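Transglutaminase-like domain-containing protein (Streptococcus suis, PDB 4XZ7) probably catalyses transglutaminase-type acyl transfer and serves as an antiphagocytic virulence factor, the crystallised piece being a homodimeric part of a longer protein. Local coordinates at residues Glu54-Glu57 / Glu58-Lys61; Phe220-Tyr223 / Val224-His227; Asn167-Tyr170 / Glu171-Ser174. All coordinates share one frame; numbering follows the deposited sequence.

Interaction 1 of 3, residues Glu54-Glu57 / Glu58-Lys61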
# COMPACT_ATOMS: atom_id res chain seq x y z
N GLU B 54 -13.16 0.56 30.45
CA GLU B 54 -13.47 -0.01 29.14
C GLU B 54 -12.40 0.35 28.13
O GLU B 54 -11.93 -0.49 27.34
CB GLU B 54 -14.85 0.45 28.66
CG GLU B 54 -15.96 0.06 29.64
CD GLU B 54 -17.36 0.13 29.04
OE1 GLU B 54 -17.52 0.77 27.98
OE2 GLU B 54 -18.29 -0.46 29.63
N GLU B 55 -11.99 1.61 28.16
CA GLU B 55 -10.92 2.09 27.30
C GLU B 55 -9.57 1.48 27.69
O GLU B 55 -8.71 1.24 26.85
CB GLU B 55 -10.87 3.61 27.33
CG GLU B 55 -12.11 4.25 26.67
CD GLU B 55 -12.32 5.70 27.05
OE1 GLU B 55 -12.94 6.44 26.26
OE2 GLU B 55 -11.89 6.09 28.16
N LEU B 56 -9.37 1.23 28.99
CA LEU B 56 -8.19 0.50 29.44
C LEU B 56 -8.16 -0.87 28.77
O LEU B 56 -7.16 -1.25 28.14
CB LEU B 56 -8.19 0.35 30.96
CG LEU B 56 -7.86 1.67 31.66
CD1 LEU B 56 -7.97 1.58 33.18
CD2 LEU B 56 -6.46 2.15 31.23
N GLU B 57 -9.28 -1.58 28.88
CA GLU B 57 -9.42 -2.91 28.27
C GLU B 57 -9.07 -2.86 26.79
O GLU B 57 -8.33 -3.70 26.29
CB GLU B 57 -10.84 -3.46 28.46
CG GLU B 57 -11.06 -4.81 27.80
CD GLU B 57 -12.08 -5.67 28.53
OE1 GLU B 57 -12.20 -6.87 28.18
OE2 GLU B 57 -12.75 -5.17 29.46
N GLU B 58 -9.57 -1.83 26.10
CA GLU B 58 -9.23 -1.67 24.69
C GLU B 58 -7.73 -1.44 24.49
O GLU B 58 -7.14 -1.95 23.53
CB GLU B 58 -10.03 -0.51 24.09
CG GLU B 58 -10.00 -0.45 22.57
CD GLU B 58 -10.64 -1.67 21.91
OE1 GLU B 58 -10.41 -1.88 20.70
OE2 GLU B 58 -11.37 -2.43 22.59
N PHE B 59 -7.09 -0.71 25.40
CA PHE B 59 -5.64 -0.53 25.30
C PHE B 59 -4.93 -1.87 25.48
O PHE B 59 -3.83 -2.08 24.95
CB PHE B 59 -5.12 0.47 26.35
CG PHE B 59 -5.51 1.89 26.09
CD1 PHE B 59 -5.56 2.40 24.79
CD2 PHE B 59 -5.82 2.73 27.15
CE1 PHE B 59 -5.93 3.73 24.56
CE2 PHE B 59 -6.19 4.08 26.92
CZ PHE B 59 -6.25 4.57 25.63
N GLY B 60 -5.57 -2.79 26.21
CA GLY B 60 -5.01 -4.10 26.50
C GLY B 60 -4.78 -5.03 25.31
O GLY B 60 -4.08 -6.04 25.43
N LYS B 61 -5.36 -4.69 24.16
CA LYS B 61 -5.21 -5.51 22.96
C LYS B 61 -3.78 -5.48 22.44
O LYS B 61 -3.24 -6.51 22.05
CB LYS B 61 -6.17 -5.03 21.86
CG LYS B 61 -7.63 -5.29 22.18
CD LYS B 61 -8.54 -4.74 21.09
CE LYS B 61 -9.99 -5.07 21.39
NZ LYS B 61 -10.88 -4.65 20.28

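Interaction 2 of 3, residues Phe220-Tyr223 / Val224-His227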
# COMPACT_ATOMS: atom_id res chain seq x y z
N PHE B 220 -30.91 15.60 -8.40
CA PHE B 220 -29.86 14.82 -7.72
C PHE B 220 -28.45 15.21 -8.20
O PHE B 220 -27.54 15.45 -7.39
CB PHE B 220 -30.08 13.32 -7.91
CG PHE B 220 -29.08 12.50 -7.16
CD1 PHE B 220 -29.21 12.31 -5.79
CD2 PHE B 220 -27.99 11.94 -7.81
CE1 PHE B 220 -28.29 11.57 -5.09
CE2 PHE B 220 -27.06 11.21 -7.12
CZ PHE B 220 -27.19 11.02 -5.76
N VAL B 221 -28.28 15.25 -9.51
CA VAL B 221 -27.02 15.59 -10.15
C VAL B 221 -26.50 16.93 -9.65
O VAL B 221 -25.33 17.06 -9.25
CB VAL B 221 -27.18 15.63 -11.69
CG1 VAL B 221 -25.99 16.29 -12.35
CG2 VAL B 221 -27.37 14.24 -12.22
N GLN B 222 -27.38 17.93 -9.65
CA GLN B 222 -26.99 19.27 -9.23
C GLN B 222 -26.64 19.30 -7.75
O GLN B 222 -25.65 19.93 -7.34
CB GLN B 222 -28.10 20.29 -9.52
CG GLN B 222 -27.60 21.73 -9.56
CD GLN B 222 -26.62 22.00 -10.71
OE1 GLN B 222 -25.40 22.10 -10.50
NE2 GLN B 222 -27.15 22.14 -11.93
N TYR B 223 -27.42 18.60 -6.93
CA TYR B 223 -27.10 18.56 -5.50
C TYR B 223 -25.71 17.97 -5.21
O TYR B 223 -24.90 18.54 -4.46
CB TYR B 223 -28.13 17.75 -4.73
CG TYR B 223 -27.84 17.74 -3.25
CD1 TYR B 223 -27.09 16.73 -2.67
CD2 TYR B 223 -28.29 18.78 -2.44
CE1 TYR B 223 -26.79 16.74 -1.33
CE2 TYR B 223 -28.01 18.79 -1.10
CZ TYR B 223 -27.27 17.77 -0.55
OH TYR B 223 -27.00 17.79 0.79
N VAL B 224 -25.46 16.79 -5.79
CA VAL B 224 -24.18 16.14 -5.54
C VAL B 224 -23.05 17.03 -6.03
O VAL B 224 -22.08 17.23 -5.32
CB VAL B 224 -24.10 14.77 -6.21
CG1 VAL B 224 -22.64 14.26 -6.22
CG2 VAL B 224 -25.01 13.81 -5.49
N ALA B 225 -23.20 17.60 -7.23
CA ALA B 225 -22.20 18.52 -7.76
C ALA B 225 -21.96 19.71 -6.83
O ALA B 225 -20.87 20.27 -6.79
CB ALA B 225 -22.60 19.02 -9.15
N ASN B 226 -23.00 20.11 -6.09
CA ASN B 226 -22.90 21.24 -5.16
C ASN B 226 -22.43 20.89 -3.76
O ASN B 226 -22.23 21.79 -2.94
CB ASN B 226 -24.24 21.98 -5.07
CG ASN B 226 -24.47 22.91 -6.26
OD1 ASN B 226 -23.54 23.25 -6.99
ND2 ASN B 226 -25.73 23.32 -6.47
N HIS B 227 -22.25 19.61 -3.46
CA HIS B 227 -21.79 19.25 -2.11
C HIS B 227 -20.63 18.25 -2.07
O HIS B 227 -20.30 17.70 -1.01
CB HIS B 227 -22.96 18.73 -1.28
CG HIS B 227 -23.94 19.80 -0.93
ND1 HIS B 227 -25.11 20.00 -1.63
CD2 HIS B 227 -23.88 20.77 0.01
CE1 HIS B 227 -25.75 21.04 -1.12
NE2 HIS B 227 -25.02 21.53 -0.12

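Interaction 3 of 3, residues Asn167-Tyr170 / Glu171-Ser174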
# COMPACT_ATOMS: atom_id res chain seq x y z
N ASN B 167 13.60 -0.41 7.73
CA ASN B 167 13.48 0.65 6.74
C ASN B 167 13.10 1.95 7.42
O ASN B 167 12.14 1.98 8.18
CB ASN B 167 12.42 0.20 5.71
CG ASN B 167 12.37 1.07 4.50
OD1 ASN B 167 12.39 2.29 4.60
ND2 ASN B 167 12.25 0.45 3.32
N LYS B 168 13.85 3.03 7.19
CA LYS B 168 13.56 4.25 7.93
C LYS B 168 12.22 4.87 7.50
O LYS B 168 11.66 5.71 8.21
CB LYS B 168 14.71 5.25 7.79
CG LYS B 168 14.77 6.00 6.46
CD LYS B 168 15.99 6.94 6.40
CE LYS B 168 15.93 7.85 5.18
NZ LYS B 168 17.05 8.82 5.10
N TYR B 169 11.70 4.46 6.35
CA TYR B 169 10.41 5.01 5.91
C TYR B 169 9.21 4.16 6.35
O TYR B 169 8.14 4.27 5.75
CB TYR B 169 10.39 5.18 4.40
CG TYR B 169 11.37 6.23 3.91
CD1 TYR B 169 11.18 7.57 4.18
CD2 TYR B 169 12.50 5.86 3.18
CE1 TYR B 169 12.09 8.54 3.74
CE2 TYR B 169 13.41 6.82 2.73
CZ TYR B 169 13.20 8.14 3.00
OH TYR B 169 14.11 9.05 2.53
N TYR B 170 9.37 3.37 7.41
CA TYR B 170 8.30 2.48 7.91
C TYR B 170 6.94 3.17 8.09
O TYR B 170 5.89 2.63 7.71
CB TYR B 170 8.72 1.86 9.23
CG TYR B 170 7.64 1.00 9.85
CD1 TYR B 170 6.69 1.54 10.71
CD2 TYR B 170 7.57 -0.35 9.57
CE1 TYR B 170 5.68 0.75 11.25
CE2 TYR B 170 6.58 -1.14 10.12
CZ TYR B 170 5.64 -0.59 10.95
OH TYR B 170 4.67 -1.40 11.49
N GLU B 171 6.94 4.35 8.69
CA GLU B 171 5.66 5.02 8.99
C GLU B 171 5.00 5.58 7.74
O GLU B 171 3.76 5.51 7.57
CB GLU B 171 5.88 6.14 10.02
CG GLU B 171 6.45 5.60 11.34
CD GLU B 171 5.47 4.71 12.10
OE1 GLU B 171 5.89 4.06 13.08
OE2 GLU B 171 4.27 4.66 11.72
N ASP B 172 5.83 6.14 6.86
CA ASP B 172 5.39 6.66 5.59
C ASP B 172 4.73 5.54 4.77
O ASP B 172 3.60 5.67 4.29
CB ASP B 172 6.58 7.29 4.86
CG ASP B 172 7.25 8.40 5.68
OD1 ASP B 172 6.64 9.47 5.79
OD2 ASP B 172 8.36 8.20 6.24
N TYR B 173 5.42 4.40 4.68
CA TYR B 173 4.86 3.24 3.99
C TYR B 173 3.56 2.74 4.61
O TYR B 173 2.59 2.41 3.90
CB TYR B 173 5.88 2.11 3.96
CG TYR B 173 6.87 2.18 2.83
CD1 TYR B 173 6.45 2.22 1.49
CD2 TYR B 173 8.24 2.18 3.08
CE1 TYR B 173 7.37 2.26 0.44
CE2 TYR B 173 9.16 2.21 2.04
CZ TYR B 173 8.72 2.24 0.73
OH TYR B 173 9.65 2.27 -0.27
N SER B 174 3.54 2.69 5.94
CA SER B 174 2.40 2.12 6.65
C SER B 174 1.13 2.95 6.49
O SER B 174 0.01 2.42 6.56
CB SER B 174 2.76 1.93 8.10
OG SER B 174 3.78 0.95 8.18
O HOH W 1 9.23 5.92 9.53

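Interaction 1 of 3, residues Glu54-Glu57 / Glu58-Lys61
F59 N donates to E55 O at 2.9 Å and E58 N to E54 O at 3.0 Å. The next amide, G60 N, bonds to L56 O at 2.9 Å and weakly to E57 O, a three-residue step beside the four-residue one. Beyond the backbone, K61 NZ meets E58 OE1 on the syn side of the carboxylate at 2.8 Å in a salt bridge. E58 gets there by a bend at chi2 (64°), which folds its acid group toward the extended lysine. The carboxylate of E55 leads away from 58-61, and its OE2 accepts from the backbone N of T52.

The F59 ring lies with one face under E55 O, which sits 3.2 Å above the ring plane and off toward its rim. F59 CD2 comes within 4.2 Å of L56 CD2, a loose apolar touch in which the two side chains cross at a slant. L56 also packs on W19 and L26 of helix 19-29, and both side chains reach V38 of strand 36-40. This is part of the short amphipathic surface helix 53-59, with glutamates outward and L56 and F59 against the fold.

Interaction 2 of 3, residues Phe220-Tyr223 / Val224-His227
Y223 and H227 are brought together by different first torsions: the tyrosine CG stands anti to its own backbone N (chi1 -178°) and its ring runs forward along the helix, while the imidazole, with CG beside the backbone N (chi1 -70°), turns back over it. ND1 and CE1 of H227 both come to 3.2 Å from Y223 CE2. ND1 sits over one face of the phenol ring, displaced toward the rim, and the two ring planes are inclined at 34°, an oblique pairing.

The same ND1 donates to Y223 O at 3.2 Å, from outside the carbonyl plane and with the oxygen somewhat out of the imidazole plane. A weak bond from N226 N reaches this oxygen too. One turn earlier the backbone is regular, and V224 N donates to F220 O at 2.9 Å. On the buried side, V224 CG2 rests over a face of the F220 ring in a CH-pi contact, 3.9 Å from the ring centroid, with CZ the nearest carbon at 3.6 Å. F220 packs on A274 and V224 on F267 of helix 264-277, and F220 and Y223 lean on helix 188-205.

The contact lies toward the C-terminal part of helix 213-227, in the transglutaminase-like region. Its geometry is consistent with a proton on ND1, the imidazole sharing Y223 O with N226 N. The ND1 bond and the ring contact together restrain the turn of the imidazole, though H227 is exposed and a crystal neighbour also touches it, whereas the valine-phenylalanine pair on the buried side is purely apolar.

Interaction 3 of 3, residues Asn167-Tyr170 / Glu171-Ser174
An Asx turn inside a type I beta turn, N167 to Y170, leads out of strand 157-167 and starts helix 170-181, with Y169 at the N-cap. N167 OD1 accepts from Y169 N at 2.9 Å, and Y170 N closes the beta turn on N167 O. The first helical bond follows at once: Y173 N donates to Y169 O at 2.9 Å. A water spans the start, donating to K168 O and accepting from E171 N.

The amide of N167 stands almost perpendicular to the Y173 ring (88°), with N167 ND2 3.8 Å from Y173 CE2. The far ends of both side chains belong to the dimer interface: N167 ND2 is hydrogen-bonded to N183 O and D252 OD2 of the second subunit, and Y173 OH to that same D252 carboxylate. One aspartate of the partner therefore ties together the residue that shapes the turn and one in the first helical turn. Y169 packs its CB against Y173 CD2, and its ring meets that of Y248 of the second subunit. D172 OD2 lies at the edge of the Y169 ring, in its plane, 3.5 Å from Y169 CD1, with the carboxylate turned 61° to the ring.

With CG anti to the backbone N (chi1 176°), the ring of Y170 extends forward beside the helix, where E118 and P119 of the same chain and N185 of the second subunit pack on it. The bent E171 side chain brings its CD to the ring's edge, in plane. S174 OG sits over one face of the Y170 ring, 3.6 Å from Y170 CE1. Two donors grip Y170 O from opposite faces of its carbonyl plane: S174 N at 2.9 Å and S174 OG at 2.7 Å.

In the fold
Along the chain the order is interaction 1, interaction 3, interaction 2, each a local contact on a different helix. Interaction 1 lies on helix 53-59, which packs on the N-terminal mixed sheet through strand 36-40. Interaction 3 opens helix 170-181 where strand 157-167 of the second mixed sheet ends; its centre is about 26 Å from that of interaction 1. Interaction 2 lies late on helix 213-227 in the transglutaminase-like region, about 42 Å from interaction 1 and about 39 Å from interaction 3 between centres, across the chain's centre from both. None touches another. Of the three, 167-174 alone meets the second subunit, placing the start of helix 170-181, next to the second sheet, at the dimer interface.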